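Local structure of HTH hxlR-type domain-containing protein (1Z7U) at residues Arg37-Leu41 with Gln50-Thr54. The protein is of unknown function but probably binds DNA as a winged helix-turn-helix transcriptional regulator of the HxlR type, related to the MarR proteins. Where two conformers were deposited one is given. Numbering follows the deposited sequence.
Sequences RNGEL and QRVLT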
loop_
_atom_site.group_PDB
_atom_site.type_symbol
_atom_site.label_atom_id
_atom_site.label_comp_id
_atom_site.label_asym_id
_atom_site.label_seq_id
_atom_site.Cartn_x
_atom_site.Cartn_y
_atom_site.Cartn_z
ATOM N N ARG A 37 -21.127 8.013 -14.832
ATOM C CA ARG A 37 -22.231 7.135 -15.187
ATOM C C ARG A 37 -21.655 5.872 -15.811
ATOM O O ARG A 37 -20.512 5.856 -16.275
ATOM C CB ARG A 37 -23.225 7.818 -16.148
ATOM C CG ARG A 37 -23.506 9.300 -15.845
ATOM C CD ARG A 37 -24.937 9.745 -16.185
ATOM N NE ARG A 37 -25.251 9.711 -17.618
ATOM C CZ ARG A 37 -26.317 9.106 -18.148
ATOM N NH1 ARG A 37 -26.515 9.133 -19.463
ATOM N NH2 ARG A 37 -27.196 8.484 -17.368
ATOM N N ASN A 38 -22.459 4.816 -15.814
ATOM C CA ASN A 38 -22.063 3.521 -16.351
ATOM C C ASN A 38 -21.450 3.593 -17.758
ATOM O O ASN A 38 -20.377 3.032 -18.015
ATOM C CB ASN A 38 -23.279 2.593 -16.297
ATOM C CG ASN A 38 -22.994 1.230 -16.836
ATOM O OD1 ASN A 38 -23.079 0.995 -18.052
ATOM N ND2 ASN A 38 -22.669 0.303 -15.938
ATOM N N GLY A 39 -22.118 4.321 -18.650
ATOM C CA GLY A 39 -21.668 4.474 -20.033
ATOM C C GLY A 39 -20.321 5.148 -20.179
ATOM O O GLY A 39 -19.514 4.742 -21.019
ATOM N N GLU A 40 -20.078 6.182 -19.373
ATOM C CA GLU A 40 -18.755 6.827 -19.315
ATOM C C GLU A 40 -17.633 5.846 -18.955
ATOM O O GLU A 40 -16.566 5.861 -19.573
ATOM C CB GLU A 40 -18.760 7.987 -18.319
ATOM C CG GLU A 40 -19.986 8.872 -18.432
ATOM C CD GLU A 40 -19.842 10.160 -17.671
ATOM O OE1 GLU A 40 -20.365 10.258 -16.539
ATOM O OE2 GLU A 40 -19.195 11.078 -18.213
ATOM N N LEU A 41 -17.887 5.002 -17.955
ATOM C CA LEU A 41 -16.945 3.965 -17.530
ATOM C C LEU A 41 -16.759 2.895 -18.598
ATOM O O LEU A 41 -15.642 2.422 -18.814
ATOM C CB LEU A 41 -17.406 3.327 -16.221
ATOM C CG LEU A 41 -17.566 4.261 -15.023
ATOM C CD1 LEU A 41 -18.282 3.566 -13.877
ATOM C CD2 LEU A 41 -16.205 4.809 -14.585
ATOM N N GLN A 50 -19.919 -5.112 -19.706
ATOM C CA GLN A 50 -20.887 -4.618 -18.730
ATOM C C GLN A 50 -21.024 -5.552 -17.531
ATOM O O GLN A 50 -21.261 -5.106 -16.398
ATOM C CB GLN A 50 -22.249 -4.425 -19.390
ATOM C CG GLN A 50 -23.310 -3.850 -18.458
ATOM C CD GLN A 50 -22.949 -2.463 -17.951
ATOM O OE1 GLN A 50 -22.626 -2.282 -16.778
ATOM N NE2 GLN A 50 -22.984 -1.485 -18.838
ATOM N N ARG A 51 -20.890 -6.850 -17.792
ATOM C CA ARG A 51 -20.969 -7.867 -16.749
ATOM C C ARG A 51 -19.802 -7.693 -15.761
ATOM O O ARG A 51 -20.009 -7.646 -14.548
ATOM C CB ARG A 51 -20.962 -9.257 -17.379
ATOM C CG ARG A 51 -21.564 -10.347 -16.503
ATOM C CD ARG A 51 -21.777 -11.631 -17.310
ATOM N NE ARG A 51 -22.994 -11.584 -18.128
ATOM C CZ ARG A 51 -23.247 -12.402 -19.151
ATOM N NH1 ARG A 51 -22.368 -13.338 -19.512
ATOM N NH2 ARG A 51 -24.379 -12.273 -19.827
ATOM N N VAL A 52 -18.589 -7.570 -16.297
ATOM C CA VAL A 52 -17.402 -7.311 -15.468
ATOM C C VAL A 52 -17.510 -5.973 -14.713
ATOM O O VAL A 52 -17.292 -5.929 -13.505
ATOM C CB VAL A 52 -16.082 -7.461 -16.278
ATOM C CG1 VAL A 52 -14.877 -7.014 -15.466
ATOM C CG2 VAL A 52 -15.905 -8.912 -16.708
ATOM N N LEU A 53 -17.915 -4.910 -15.407
ATOM C CA LEU A 53 -18.101 -3.591 -14.789
ATOM C C LEU A 53 -19.040 -3.577 -13.583
ATOM O O LEU A 53 -18.643 -3.137 -12.497
ATOM C CB LEU A 53 -18.540 -2.553 -15.824
ATOM C CG LEU A 53 -18.748 -1.097 -15.386
ATOM C CD1 LEU A 53 -17.480 -0.468 -14.772
ATOM C CD2 LEU A 53 -19.235 -0.279 -16.558
ATOM N N THR A 54 -20.280 -4.041 -13.759
ATOM C CA THR A 54 -21.238 -4.029 -12.648
ATOM C C THR A 54 -20.736 -4.892 -11.487
ATOM O O THR A 54 -20.883 -4.510 -10.317
ATOM C CB THR A 54 -22.684 -4.446 -13.067
ATOM O OG1 THR A 54 -22.655 -5.719 -13.724
ATOM C CG2 THR A 54 -23.293 -3.425 -14.003
#
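Start at Gln-50, at the beginning of helix 50-63. Its side chain reaches across to Asn-38, in the first turn of helix 38-44, and the two carboxamides meet head to head: Gln-50 NE2 donates to Asn-38 OD1 at 2.6 Å, while Asn-38 ND2 donates to Gln-50 OE1 at 2.7 Å. Each amide gives one N-H and takes one, at N-H...acceptor angles of 154° and 164°, so the two bonds close a cyclic pair. Val-52 touches Trp-23. Leu-53, one turn on from Gln-50, points toward helix 38-44, and its CD2 lies against the amide of Asn-38, 3.5 Å from Asn-38 ND2, and 4.1 Å from Leu-41 CB; the closest CA atoms of the two segments are those of Leu-41 and Leu-53, 8.1 Å apart. Both leucines are buried and also touch helix 24-33, Leu-41 at Glu-30 and Leu-53 at Leu-27. Thr-54 adds a lighter touch, its CG2 4.2 Å from Asn-38 ND2. The two helices form the helix-turn-helix of the winged-helix fold, in which helix 50-63 is probably the recognition helix, as in other winged-helix proteins. Chemically, the join is a buried leucine contact beside a paired amide that is partly exposed; with each amide supplying one donor and one acceptor, the polar link needs no charge.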